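Local structure of cyclopropane-fatty-acyl-phospholipid synthase 1 (Mycobacterium tuberculosis, 1KPH) at residues 191-194 against 195-199; 261-264 against 265-269; 269-272 against 273-276; 142-145 against 146-149. The protein converts a double bond at the distal position of an alpha mycolic acid into a cyclopropane ring, using a methylene group from S-adenosyl-L-methionine. One frame throughout, in Å; residues are numbered along the deposited sequence.

Interaction 1 of 4, residues 191-194 against 195-199. With 10A (didecyl-dimethyl-ammonium), chain G.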
loop_
_atom_site.group_PDB
_atom_site.type_symbol
_atom_site.label_atom_id
_atom_site.label_comp_id
_atom_site.label_asym_id
_atom_site.label_seq_id
_atom_site.Cartn_x
_atom_site.Cartn_y
_atom_site.Cartn_z
ATOM N N PHE A 191 -10.202 -18.476 -0.489
ATOM C CA PHE A 191 -9.343 -17.609 -1.292
ATOM C C PHE A 191 -8.390 -16.828 -0.389
ATOM O O PHE A 191 -7.240 -16.587 -0.755
ATOM C CB PHE A 191 -10.185 -16.632 -2.116
ATOM C CG PHE A 191 -9.389 -15.851 -3.131
ATOM C CD1 PHE A 191 -8.791 -16.497 -4.211
ATOM C CD2 PHE A 191 -9.245 -14.469 -3.011
ATOM C CE1 PHE A 191 -8.057 -15.775 -5.164
ATOM C CE2 PHE A 191 -8.513 -13.739 -3.958
ATOM C CZ PHE A 191 -7.920 -14.394 -5.034
ATOM N N LEU A 192 -8.875 -16.432 0.786
ATOM C CA LEU A 192 -8.055 -15.692 1.745
ATOM C C LEU A 192 -6.890 -16.566 2.184
ATOM O O LEU A 192 -5.773 -16.084 2.379
ATOM C CB LEU A 192 -8.865 -15.311 2.983
ATOM C CG LEU A 192 -10.158 -14.516 2.810
ATOM C CD1 LEU A 192 -10.667 -14.094 4.185
ATOM C CD2 LEU A 192 -9.910 -13.303 1.944
ATOM N N LYS A 193 -7.171 -17.852 2.364
ATOM C CA LYS A 193 -6.154 -18.813 2.769
ATOM C C LYS A 193 -5.097 -18.861 1.672
ATOM O O LYS A 193 -3.895 -18.826 1.942
ATOM C CB LYS A 193 -6.797 -20.193 2.975
ATOM C CG LYS A 193 -5.835 -21.315 3.352
ATOM C CD LYS A 193 -5.263 -22.005 2.120
ATOM C CE LYS A 193 -4.331 -23.142 2.520
ATOM N NZ LYS A 193 -3.884 -23.950 1.351
ATOM N N PHE A 194 -5.559 -18.926 0.427
ATOM C CA PHE A 194 -4.667 -18.961 -0.720
ATOM C C PHE A 194 -3.744 -17.738 -0.765
ATOM O O PHE A 194 -2.540 -17.859 -1.010
ATOM C CB PHE A 194 -5.481 -19.015 -2.013
ATOM C CG PHE A 194 -4.696 -18.625 -3.226
ATOM C CD1 PHE A 194 -3.642 -19.417 -3.674
ATOM C CD2 PHE A 194 -4.989 -17.446 -3.909
ATOM C CE1 PHE A 194 -2.890 -19.046 -4.782
ATOM C CE2 PHE A 194 -4.240 -17.065 -5.020
ATOM C CZ PHE A 194 -3.190 -17.866 -5.457
ATOM N N ILE A 195 -4.320 -16.560 -0.542
ATOM C CA ILE A 195 -3.551 -15.322 -0.565
ATOM C C ILE A 195 -2.463 -15.295 0.504
ATOM O O ILE A 195 -1.303 -15.017 0.207
ATOM C CB ILE A 195 -4.471 -14.093 -0.371
ATOM C CG1 ILE A 195 -5.421 -13.958 -1.565
ATOM C CG2 ILE A 195 -3.632 -12.833 -0.220
ATOM C CD1 ILE A 195 -4.717 -13.771 -2.894
ATOM N N VAL A 196 -2.843 -15.587 1.744
ATOM C CA VAL A 196 -1.899 -15.585 2.857
ATOM C C VAL A 196 -0.825 -16.655 2.731
ATOM O O VAL A 196 0.306 -16.462 3.176
ATOM C CB VAL A 196 -2.615 -15.811 4.203
ATOM C CG1 VAL A 196 -1.588 -15.896 5.336
ATOM C CG2 VAL A 196 -3.595 -14.688 4.461
ATOM N N THR A 197 -1.178 -17.782 2.127
ATOM C CA THR A 197 -0.232 -18.877 1.988
ATOM C C THR A 197 0.702 -18.787 0.783
ATOM O O THR A 197 1.893 -19.064 0.904
ATOM C CB THR A 197 -0.974 -20.236 1.943
ATOM O OG1 THR A 197 -1.866 -20.260 0.823
ATOM C CG2 THR A 197 -1.780 -20.444 3.216
ATOM N N GLU A 198 0.178 -18.383 -0.368
ATOM C CA GLU A 198 0.999 -18.311 -1.574
ATOM C C GLU A 198 1.339 -16.928 -2.132
ATOM O O GLU A 198 2.201 -16.819 -3.006
ATOM C CB GLU A 198 0.347 -19.141 -2.685
ATOM C CG GLU A 198 0.286 -20.626 -2.384
ATOM C CD GLU A 198 -0.468 -21.407 -3.437
ATOM O OE1 GLU A 198 -0.112 -21.303 -4.630
ATOM O OE2 GLU A 198 -1.421 -22.131 -3.066
ATOM N N ILE A 199 0.681 -15.881 -1.648
ATOM C CA ILE A 199 0.949 -14.536 -2.161
ATOM C C ILE A 199 1.547 -13.601 -1.111
ATOM O O ILE A 199 2.639 -13.060 -1.297
ATOM C CB ILE A 199 -0.341 -13.881 -2.717
ATOM C CG1 ILE A 199 -1.047 -14.840 -3.680
ATOM C CG2 ILE A 199 0.004 -12.578 -3.440
ATOM C CD1 ILE A 199 -0.230 -15.231 -4.886
HETATM C C1 10A G . -7.311 -12.110 4.825
HETATM C C2 10A G . -5.791 -12.030 4.645
HETATM C C3 10A G . -5.420 -10.765 3.862
HETATM C C4 10A G . -3.922 -10.566 3.589
HETATM C C5 10A G . -3.777 -9.259 2.795
HETATM C C6 10A G . -2.349 -8.901 2.356
HETATM C C7 10A G . -2.498 -7.599 1.553
HETATM C C8 10A G . -1.222 -7.112 0.861
HETATM C C9 10A G . -1.576 -5.844 0.053
HETATM C C10 10A G . -0.397 -5.433 -0.829
HETATM N N1 10A G . -0.517 -4.348 -1.912
HETATM C C11 10A G . 0.823 -4.313 -2.619
HETATM C C12 10A G . -0.722 -2.982 -1.306
HETATM C C13 10A G . -1.645 -4.523 -2.941
HETATM C C14 10A G . -1.802 -5.808 -3.813
HETATM C C15 10A G . -3.161 -5.995 -4.530
HETATM C C16 10A G . -4.447 -6.140 -3.682
HETATM C C17 10A G . -4.480 -7.419 -2.823
HETATM C C18 10A G . -5.775 -7.563 -2.012
HETATM C C19 10A G . -5.748 -8.859 -1.190
HETATM C C20 10A G . -7.076 -9.007 -0.429
HETATM C C21 10A G . -7.118 -10.307 0.378
HETATM C C22 10A G . -8.472 -10.397 1.083
#
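Phe191 O accepts from Ile195 N (2.9 Å) and Phe194 O from Glu198 N, the i-to-i+4 bonds of one continuous helix that widens to a pi-type turn over 195-199. Phe191 lays one face of its ring over Ile195, whose CG1 stands 4.3 Å from the ring centroid, 24° off the normal, in a CH-pi contact set toward the rim. CD1 of the same isoleucine touches Phe191 CZ and, at 3.8 Å, Phe194 CD2, filling the notch between the two rings. Phe194 turns CG away from its N (chi1 162°), which brings the ring beside Glu198 and Ile199, one turn on. The Glu198 carboxylate stands almost perpendicular to the ring plane, with OE2 in plane at the edge, 3.6 Å from CD1; Ile199 CD1 approaches CZ obliquely at 4.0 Å. On the exposed flank the Thr197 hydroxyl folds back onto the backbone, with OG1 2.7 Å from Lys193 O and 3.1 Å from Phe194 O, while its CG2 packs against the bent chain of Lys193. Leu192 and Val196 line the pocket of the bound didecyl-dimethyl-ammonium, probably the site of the acyl chain: Leu192 CD2 lies 3.4 Å from ligand C22, and Val196 CG2 meets C2 of the other decyl chain. Helix 186-199 packs against helix 256-275, with Phe191 on Cys269, Lys264 making a cation-pi contact to Phe194, and Ile199 against Arg261 and Tyr265.

Interaction 2 of 4, residues 261-264 against 265-269. With 10A (didecyl-dimethyl-ammonium), chain G.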
loop_
_atom_site.group_PDB
_atom_site.type_symbol
_atom_site.label_atom_id
_atom_site.label_comp_id
_atom_site.label_asym_id
_atom_site.label_seq_id
_atom_site.Cartn_x
_atom_site.Cartn_y
_atom_site.Cartn_z
ATOM N N ARG A 261 -0.029 -18.487 -10.552
ATOM C CA ARG A 261 -0.337 -18.065 -9.197
ATOM C C ARG A 261 -0.719 -16.586 -9.163
ATOM O O ARG A 261 -1.710 -16.209 -8.542
ATOM C CB ARG A 261 0.865 -18.325 -8.289
ATOM C CG ARG A 261 0.609 -18.071 -6.814
ATOM C CD ARG A 261 1.720 -18.673 -5.976
ATOM N NE ARG A 261 3.023 -18.135 -6.347
ATOM C CZ ARG A 261 4.184 -18.612 -5.909
ATOM N NH1 ARG A 261 4.209 -19.646 -5.080
ATOM N NH2 ARG A 261 5.321 -18.050 -6.297
ATOM N N TYR A 262 0.062 -15.748 -9.835
ATOM C CA TYR A 262 -0.237 -14.324 -9.844
ATOM C C TYR A 262 -1.507 -13.959 -10.600
ATOM O O TYR A 262 -2.206 -13.023 -10.218
ATOM C CB TYR A 262 0.955 -13.522 -10.371
ATOM C CG TYR A 262 1.911 -13.155 -9.260
ATOM C CD1 TYR A 262 2.696 -14.128 -8.643
ATOM C CD2 TYR A 262 1.966 -11.851 -8.763
ATOM C CE1 TYR A 262 3.505 -13.819 -7.560
ATOM C CE2 TYR A 262 2.776 -11.530 -7.674
ATOM C CZ TYR A 262 3.541 -12.523 -7.079
ATOM O OH TYR A 262 4.342 -12.227 -6.005
ATOM N N MET A 263 -1.819 -14.687 -11.667
ATOM C CA MET A 263 -3.045 -14.395 -12.402
ATOM C C MET A 263 -4.227 -14.744 -11.498
ATOM O O MET A 263 -5.197 -13.993 -11.401
ATOM C CB MET A 263 -3.121 -15.214 -13.693
ATOM C CG MET A 263 -2.241 -14.703 -14.825
ATOM S SD MET A 263 -2.676 -13.019 -15.345
ATOM C CE MET A 263 -4.296 -13.295 -16.106
ATOM N N LYS A 264 -4.134 -15.891 -10.834
ATOM C CA LYS A 264 -5.188 -16.342 -9.935
ATOM C C LYS A 264 -5.403 -15.309 -8.834
ATOM O O LYS A 264 -6.536 -15.014 -8.454
ATOM C CB LYS A 264 -4.812 -17.695 -9.319
ATOM C CG LYS A 264 -5.789 -18.211 -8.263
ATOM C CD LYS A 264 -5.335 -19.564 -7.715
ATOM C CE LYS A 264 -6.242 -20.055 -6.597
ATOM N NZ LYS A 264 -5.784 -21.370 -6.069
ATOM N N TYR A 265 -4.303 -14.756 -8.336
ATOM C CA TYR A 265 -4.347 -13.753 -7.282
ATOM C C TYR A 265 -4.937 -12.430 -7.781
ATOM O O TYR A 265 -5.886 -11.904 -7.189
ATOM C CB TYR A 265 -2.927 -13.588 -6.703
ATOM C CG TYR A 265 -2.439 -12.181 -6.395
ATOM C CD1 TYR A 265 -3.128 -11.343 -5.514
ATOM C CD2 TYR A 265 -1.253 -11.704 -6.965
ATOM C CE1 TYR A 265 -2.643 -10.063 -5.206
ATOM C CE2 TYR A 265 -0.763 -10.432 -6.667
ATOM C CZ TYR A 265 -1.460 -9.615 -5.785
ATOM O OH TYR A 265 -0.958 -8.363 -5.479
ATOM N N LEU A 266 -4.406 -11.909 -8.883
ATOM C CA LEU A 266 -4.902 -10.646 -9.426
ATOM C C LEU A 266 -6.388 -10.686 -9.787
ATOM O O LEU A 266 -7.165 -9.831 -9.354
ATOM C CB LEU A 266 -4.076 -10.238 -10.648
ATOM C CG LEU A 266 -2.619 -9.868 -10.356
ATOM C CD1 LEU A 266 -1.891 -9.606 -11.661
ATOM C CD2 LEU A 266 -2.561 -8.637 -9.448
ATOM N N THR A 267 -6.790 -11.688 -10.561
ATOM C CA THR A 267 -8.184 -11.802 -10.974
ATOM C C THR A 267 -9.124 -12.060 -9.796
ATOM O O THR A 267 -10.191 -11.447 -9.696
ATOM C CB THR A 267 -8.365 -12.923 -12.017
ATOM O OG1 THR A 267 -8.095 -14.191 -11.411
ATOM C CG2 THR A 267 -7.408 -12.716 -13.189
ATOM N N GLY A 268 -8.724 -12.961 -8.904
ATOM C CA GLY A 268 -9.551 -13.276 -7.749
ATOM C C GLY A 268 -9.881 -12.059 -6.902
ATOM O O GLY A 268 -11.040 -11.829 -6.543
ATOM N N CYS A 269 -8.859 -11.277 -6.580
ATOM C CA CYS A 269 -9.039 -10.074 -5.780
ATOM C C CYS A 269 -9.983 -9.091 -6.465
ATOM O O CYS A 269 -10.795 -8.439 -5.810
ATOM C CB CYS A 269 -7.686 -9.405 -5.524
ATOM S SG CYS A 269 -6.633 -10.311 -4.371
HETATM C C1 10A G . -7.311 -12.110 4.825
HETATM C C2 10A G . -5.791 -12.030 4.645
HETATM C C3 10A G . -5.420 -10.765 3.862
HETATM C C4 10A G . -3.922 -10.566 3.589
HETATM C C5 10A G . -3.777 -9.259 2.795
HETATM C C6 10A G . -2.349 -8.901 2.356
HETATM C C7 10A G . -2.498 -7.599 1.553
HETATM C C8 10A G . -1.222 -7.112 0.861
HETATM C C9 10A G . -1.576 -5.844 0.053
HETATM C C10 10A G . -0.397 -5.433 -0.829
HETATM N N1 10A G . -0.517 -4.348 -1.912
HETATM C C11 10A G . 0.823 -4.313 -2.619
HETATM C C12 10A G . -0.722 -2.982 -1.306
HETATM C C13 10A G . -1.645 -4.523 -2.941
HETATM C C14 10A G . -1.802 -5.808 -3.813
HETATM C C15 10A G . -3.161 -5.995 -4.530
HETATM C C16 10A G . -4.447 -6.140 -3.682
HETATM C C17 10A G . -4.480 -7.419 -2.823
HETATM C C18 10A G . -5.775 -7.563 -2.012
HETATM C C19 10A G . -5.748 -8.859 -1.190
HETATM C C20 10A G . -7.076 -9.007 -0.429
HETATM C C21 10A G . -7.118 -10.307 0.378
HETATM C C22 10A G . -8.472 -10.397 1.083
#
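Tyr265 turns the edge of its ring toward the face of Tyr262 in an offset edge-to-face pair, with centroids 5.5 Å apart and planes at 80°. The two side chains run side by side in the same direction, and the edge is delivered by CD2 and CE2 of Tyr265, with CD2 3.7 Å from CD2 of Tyr262. A chi1 of 138°, away from the usual staggered values, sets the Tyr265 ring between Tyr262 and the ligand; Leu266 CD2 covers part of one face. Tyr265 OH lies 3.2 Å from C14 of didecyl-dimethyl-ammonium, the second carbon from its quaternary nitrogen, and is hydrogen-bonded to Tyr33 OH. Thr267 OG1 donates a hydrogen bond to Met263 O (2.9 Å); this carbonyl also accepts from Thr267 N, the two donors arriving from opposite faces of its plane. One turn beyond Tyr265, Cys269 SG lies 3.6 Å from C19 of the second decyl chain; this cysteine is probably an active-site residue, as in related enzymes. Helix 256-275 thus meets the ligand at two points: the phenol oxygen, whose polar partner is Tyr33, touches a carbon two bonds from the ammonium nitrogen, and the thiol touches methylene carbons through van der Waals contact.

Interaction 3 of 4, residues 269-272 against 273-276. With 10A (didecyl-dimethyl-ammonium), chain G.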
loop_
_atom_site.group_PDB
_atom_site.type_symbol
_atom_site.label_atom_id
_atom_site.label_comp_id
_atom_site.label_asym_id
_atom_site.label_seq_id
_atom_site.Cartn_x
_atom_site.Cartn_y
_atom_site.Cartn_z
ATOM N N CYS A 269 -8.859 -11.277 -6.580
ATOM C CA CYS A 269 -9.039 -10.074 -5.780
ATOM C C CYS A 269 -9.983 -9.091 -6.465
ATOM O O CYS A 269 -10.795 -8.439 -5.810
ATOM C CB CYS A 269 -7.686 -9.405 -5.524
ATOM S SG CYS A 269 -6.633 -10.311 -4.371
ATOM N N ALA A 270 -9.872 -8.993 -7.788
ATOM C CA ALA A 270 -10.711 -8.089 -8.563
ATOM C C ALA A 270 -12.192 -8.385 -8.333
ATOM O O ALA A 270 -13.003 -7.468 -8.175
ATOM C CB ALA A 270 -10.369 -8.207 -10.050
ATOM N N GLU A 271 -12.548 -9.666 -8.313
ATOM C CA GLU A 271 -13.937 -10.053 -8.095
ATOM C C GLU A 271 -14.340 -9.781 -6.652
ATOM O O GLU A 271 -15.468 -9.367 -6.380
ATOM C CB GLU A 271 -14.139 -11.532 -8.418
ATOM C CG GLU A 271 -13.881 -11.880 -9.872
ATOM C CD GLU A 271 -14.787 -11.122 -10.832
ATOM O OE1 GLU A 271 -14.531 -11.178 -12.055
ATOM O OE2 GLU A 271 -15.753 -10.477 -10.370
ATOM N N MET A 272 -13.410 -10.010 -5.729
ATOM C CA MET A 272 -13.676 -9.780 -4.318
ATOM C C MET A 272 -14.071 -8.324 -4.083
ATOM O O MET A 272 -14.955 -8.041 -3.271
ATOM C CB MET A 272 -12.445 -10.137 -3.484
ATOM C CG MET A 272 -12.664 -11.295 -2.520
ATOM S SD MET A 272 -13.350 -12.770 -3.317
ATOM C CE MET A 272 -15.103 -12.566 -2.986
ATOM N N PHE A 273 -13.420 -7.403 -4.787
ATOM C CA PHE A 273 -13.749 -5.991 -4.638
ATOM C C PHE A 273 -15.043 -5.679 -5.374
ATOM O O PHE A 273 -15.848 -4.874 -4.910
ATOM C CB PHE A 273 -12.623 -5.096 -5.169
ATOM C CG PHE A 273 -11.503 -4.881 -4.182
ATOM C CD1 PHE A 273 -10.282 -5.522 -4.340
ATOM C CD2 PHE A 273 -11.685 -4.048 -3.081
ATOM C CE1 PHE A 273 -9.253 -5.340 -3.415
ATOM C CE2 PHE A 273 -10.664 -3.856 -2.148
ATOM C CZ PHE A 273 -9.447 -4.505 -2.317
ATOM N N ARG A 274 -15.242 -6.331 -6.518
ATOM C CA ARG A 274 -16.444 -6.121 -7.316
ATOM C C ARG A 274 -17.704 -6.487 -6.527
ATOM O O ARG A 274 -18.680 -5.741 -6.536
ATOM C CB ARG A 274 -16.381 -6.951 -8.607
ATOM C CG ARG A 274 -16.616 -6.145 -9.887
ATOM C CD ARG A 274 -16.814 -7.051 -11.105
ATOM N NE ARG A 274 -15.633 -7.859 -11.407
ATOM C CZ ARG A 274 -14.512 -7.383 -11.944
ATOM N NH1 ARG A 274 -14.411 -6.097 -12.250
ATOM N NH2 ARG A 274 -13.485 -8.194 -12.162
ATOM N N ILE A 275 -17.673 -7.622 -5.833
ATOM C CA ILE A 275 -18.824 -8.076 -5.054
ATOM C C ILE A 275 -18.937 -7.410 -3.679
ATOM O O ILE A 275 -19.984 -7.477 -3.035
ATOM C CB ILE A 275 -18.807 -9.615 -4.880
ATOM C CG1 ILE A 275 -20.094 -10.073 -4.192
ATOM C CG2 ILE A 275 -17.592 -10.042 -4.077
ATOM C CD1 ILE A 275 -20.267 -11.574 -4.149
ATOM N N GLY A 276 -17.857 -6.780 -3.224
ATOM C CA GLY A 276 -17.898 -6.091 -1.947
ATOM C C GLY A 276 -17.439 -6.799 -0.684
ATOM O O GLY A 276 -17.696 -6.300 0.412
HETATM C C1 10A G . -7.311 -12.110 4.825
HETATM C C2 10A G . -5.791 -12.030 4.645
HETATM C C3 10A G . -5.420 -10.765 3.862
HETATM C C4 10A G . -3.922 -10.566 3.589
HETATM C C5 10A G . -3.777 -9.259 2.795
HETATM C C6 10A G . -2.349 -8.901 2.356
HETATM C C7 10A G . -2.498 -7.599 1.553
HETATM C C8 10A G . -1.222 -7.112 0.861
HETATM C C9 10A G . -1.576 -5.844 0.053
HETATM C C10 10A G . -0.397 -5.433 -0.829
HETATM N N1 10A G . -0.517 -4.348 -1.912
HETATM C C11 10A G . 0.823 -4.313 -2.619
HETATM C C12 10A G . -0.722 -2.982 -1.306
HETATM C C13 10A G . -1.645 -4.523 -2.941
HETATM C C14 10A G . -1.802 -5.808 -3.813
HETATM C C15 10A G . -3.161 -5.995 -4.530
HETATM C C16 10A G . -4.447 -6.140 -3.682
HETATM C C17 10A G . -4.480 -7.419 -2.823
HETATM C C18 10A G . -5.775 -7.563 -2.012
HETATM C C19 10A G . -5.748 -8.859 -1.190
HETATM C C20 10A G . -7.076 -9.007 -0.429
HETATM C C21 10A G . -7.118 -10.307 0.378
HETATM C C22 10A G . -8.472 -10.397 1.083
#
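Arg274 leaves the helix with CB 3.4 Å from Ala270 O, continues through CG to CD, which passes 3.7 Å from Glu271 OE2, and bends at chi3 (-63°) to bring its guanidinium back over the preceding turn. NE donates to Glu271 OE2 at 2.8 Å, nearly straight at 165°, the oxygen lying in the guanidinium plane. NH2 completes a side-on, two-nitrogen salt bridge by donating to Glu271 OE1 at 3.2 Å and also brushes Ala270 CB. The bend of Glu271 at chi2 curls its carboxylate toward the arginine, but the two flat groups stand 64° apart, and both carboxylate oxygens are met from above their plane. One face of the guanidinium lies over Ala270 O, and NH1 forms a second salt bridge to Asp237 on helix 229-245. On another side of the helix, Met272 and Ile275 run alongside each other, with CE of the methionine 3.7 Å from CG2 of the isoleucine. Phe273 tucks CD1 against Cys269 O and stacks on Tyr232, while the edge of its ring faces C18 of the bound didecyl-dimethyl-ammonium. Gly276, at positive phi, is the C' residue of a Schellman motif that ends helix 256-275: Tyr277 N turns back to Met272 O, and Gly276 N makes a weak bond to Phe273 O. Chemically the last turn is divided, with an exposed arginine shared between the carboxylates of Glu271 and Asp237 and an aromatic ring beside the alkyl pocket; the paired negative charges would be expected to stabilise the guanidinium cation.

Interaction 4 of 4, residues 142-145 against 146-149. With SAH (S-adenosyl-L-homocysteine), chain F.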
loop_
_atom_site.group_PDB
_atom_site.type_symbol
_atom_site.label_atom_id
_atom_site.label_comp_id
_atom_site.label_asym_id
_atom_site.label_seq_id
_atom_site.Cartn_x
_atom_site.Cartn_y
_atom_site.Cartn_z
ATOM N N PHE A 142 1.472 -5.392 8.609
ATOM C CA PHE A 142 1.831 -5.194 10.010
ATOM C C PHE A 142 1.332 -6.290 10.949
ATOM O O PHE A 142 2.061 -6.722 11.846
ATOM C CB PHE A 142 1.305 -3.836 10.509
ATOM C CG PHE A 142 1.858 -2.639 9.765
ATOM C CD1 PHE A 142 2.819 -2.786 8.767
ATOM C CD2 PHE A 142 1.419 -1.357 10.082
ATOM C CE1 PHE A 142 3.335 -1.674 8.098
ATOM C CE2 PHE A 142 1.927 -0.239 9.419
ATOM C CZ PHE A 142 2.888 -0.401 8.426
ATOM N N GLY A 143 0.095 -6.734 10.743
ATOM C CA GLY A 143 -0.483 -7.750 11.603
ATOM C C GLY A 143 -1.260 -7.075 12.723
ATOM O O GLY A 143 -0.791 -6.089 13.293
ATOM N N HIS A 144 -2.448 -7.594 13.034
ATOM C CA HIS A 144 -3.288 -7.030 14.093
ATOM C C HIS A 144 -2.504 -6.795 15.385
ATOM O O HIS A 144 -2.746 -5.826 16.107
ATOM C CB HIS A 144 -4.462 -7.967 14.410
ATOM C CG HIS A 144 -5.468 -8.092 13.307
ATOM N ND1 HIS A 144 -6.632 -8.819 13.445
ATOM C CD2 HIS A 144 -5.493 -7.581 12.053
ATOM C CE1 HIS A 144 -7.329 -8.750 12.325
ATOM N NE2 HIS A 144 -6.660 -8.005 11.464
ATOM N N GLU A 145 -1.570 -7.698 15.669
ATOM C CA GLU A 145 -0.759 -7.634 16.878
ATOM C C GLU A 145 0.136 -6.407 17.000
ATOM O O GLU A 145 0.548 -6.055 18.105
ATOM C CB GLU A 145 0.105 -8.891 16.998
ATOM C CG GLU A 145 0.977 -9.161 15.785
ATOM C CD GLU A 145 0.261 -9.966 14.712
ATOM O OE1 GLU A 145 -0.903 -9.643 14.385
ATOM O OE2 GLU A 145 0.873 -10.923 14.191
ATOM N N ARG A 146 0.441 -5.754 15.882
ATOM C CA ARG A 146 1.305 -4.584 15.931
ATOM C C ARG A 146 0.622 -3.261 15.603
ATOM O O ARG A 146 1.268 -2.212 15.624
ATOM C CB ARG A 146 2.509 -4.779 15.006
ATOM C CG ARG A 146 3.396 -5.945 15.407
ATOM C CD ARG A 146 4.704 -5.956 14.636
ATOM N NE ARG A 146 5.516 -7.114 14.995
ATOM C CZ ARG A 146 6.719 -7.374 14.498
ATOM N NH1 ARG A 146 7.270 -6.555 13.608
ATOM N NH2 ARG A 146 7.370 -8.462 14.886
ATOM N N TYR A 147 -0.676 -3.306 15.311
ATOM C CA TYR A 147 -1.418 -2.090 14.980
ATOM C C TYR A 147 -1.269 -1.011 16.042
ATOM O O TYR A 147 -0.962 0.135 15.733
ATOM C CB TYR A 147 -2.904 -2.400 14.793
ATOM C CG TYR A 147 -3.247 -3.180 13.542
ATOM C CD1 TYR A 147 -4.552 -3.624 13.322
ATOM C CD2 TYR A 147 -2.281 -3.470 12.573
ATOM C CE1 TYR A 147 -4.892 -4.334 12.177
ATOM C CE2 TYR A 147 -2.612 -4.186 11.417
ATOM C CZ TYR A 147 -3.923 -4.614 11.229
ATOM O OH TYR A 147 -4.278 -5.318 10.101
ATOM N N ASP A 148 -1.493 -1.379 17.296
ATOM C CA ASP A 148 -1.389 -0.430 18.393
ATOM C C ASP A 148 -0.001 0.202 18.472
ATOM O O ASP A 148 0.130 1.406 18.697
ATOM C CB ASP A 148 -1.730 -1.124 19.716
ATOM C CG ASP A 148 -1.752 -0.165 20.885
ATOM O OD1 ASP A 148 -0.723 -0.043 21.584
ATOM O OD2 ASP A 148 -2.801 0.476 21.092
ATOM N N ALA A 149 1.032 -0.611 18.283
ATOM C CA ALA A 149 2.402 -0.114 18.336
ATOM C C ALA A 149 2.645 0.882 17.209
ATOM O O ALA A 149 3.298 1.909 17.402
ATOM C CB ALA A 149 3.386 -1.270 18.231
HETATM N N SAH F . 3.181 2.207 -0.780
HETATM C CA SAH F . 3.673 1.641 -2.035
HETATM C CB SAH F . 3.979 0.134 -1.894
HETATM C CG SAH F . 2.911 -0.781 -1.254
HETATM C C SAH F . 2.660 1.851 -3.173
HETATM O OXT SAH F . 3.010 1.585 -4.337
HETATM C "C5'" SAH F . 3.716 -2.728 0.607
HETATM C "C4'" SAH F . 4.959 -1.969 1.052
HETATM O "O4'" SAH F . 5.015 -1.763 2.490
HETATM C "C3'" SAH F . 6.259 -2.671 0.666
HETATM O "O3'" SAH F . 7.186 -1.687 0.135
HETATM C "C2'" SAH F . 6.740 -3.268 1.965
HETATM O "O2'" SAH F . 8.153 -3.483 1.976
HETATM C "C1'" SAH F . 6.292 -2.257 2.965
HETATM N N9 SAH F . 6.182 -2.787 4.329
HETATM C C8 SAH F . 5.542 -3.887 4.811
HETATM N N7 SAH F . 5.618 -4.100 6.087
HETATM C C5 SAH F . 6.395 -3.022 6.511
HETATM C C6 SAH F . 6.925 -2.560 7.888
HETATM N N6 SAH F . 6.679 -3.223 9.029
HETATM N N1 SAH F . 7.680 -1.412 7.903
HETATM C C2 SAH F . 7.921 -0.749 6.739
HETATM N N3 SAH F . 7.512 -1.054 5.484
HETATM C C4 SAH F . 6.747 -2.212 5.445
HETATM O O HOH W 1 -2.352 -6.299 8.961
HETATM O O HOH W 2 -2.393 -4.184 18.110
HETATM O O HOH W 3 0.575 -3.301 18.967
#
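Arg146 donates its backbone N to Gly143 O at 2.9 Å, closing a tight turn in which the N-H approaches from above the carbonyl plane. Its CB and CG pass beside Phe142 O, and the chain then runs extended to a salt bridge between NH1 and Glu124, whose other carboxylate oxygen is hydrogen-bonded to the bound S-adenosyl-L-homocysteine. Tyr147 comes next, with CG anti to its carbonyl carbon (chi1 -71°), which lays the ring back over the turn. His144 CA sits 3.6 Å from the ring centroid, 8° off the normal, a CH-pi contact over the centre of one face. The imidazole runs beside it obliquely, planes at 50°, with the phenol OH at its edge 3.2 Å from His144 CD2; NE2 bonds to Leu205 O. Phe142 CB touches the tyrosine's edge at CE2, while its own ring points the other way, edge-on to the ligand's adenine, with CE1 3.7 Å from C5. The turn ends the loop between strand 132-136 and helix 147-157 in the Rossmann-like methyltransferase fold. One water accepts from Gly143 N at 3.1 Å. At Asp148, a second water accepts from the backbone N and donates to His144 O. Ala149 N gives its proton to a third water, 2.8 Å away, which donates to Glu145 O.

Interactions 1, 2 and 3 all border the bound didecyl-dimethyl-ammonium; interaction 4 lies apart, its nearest atoms about 10 Å from interaction 1, at the cofactor. Interactions 2 and 3 are successive parts of helix 256-275 and share Cys269. Helix 186-199 of interaction 1 packs across both: Phe191 CZ touches Gly268 CA at 3.4 Å, and Ile195 CD1 approaches Cys269 SG. Each contact has a buried aromatic side and a more exposed polar one. Aromatic and aliphatic packing leads in 1 and 2, whereas 3 adds a surface salt bridge and a helix end. Interaction 4, a turn leading into a helix, relies more on waters to link its backbone.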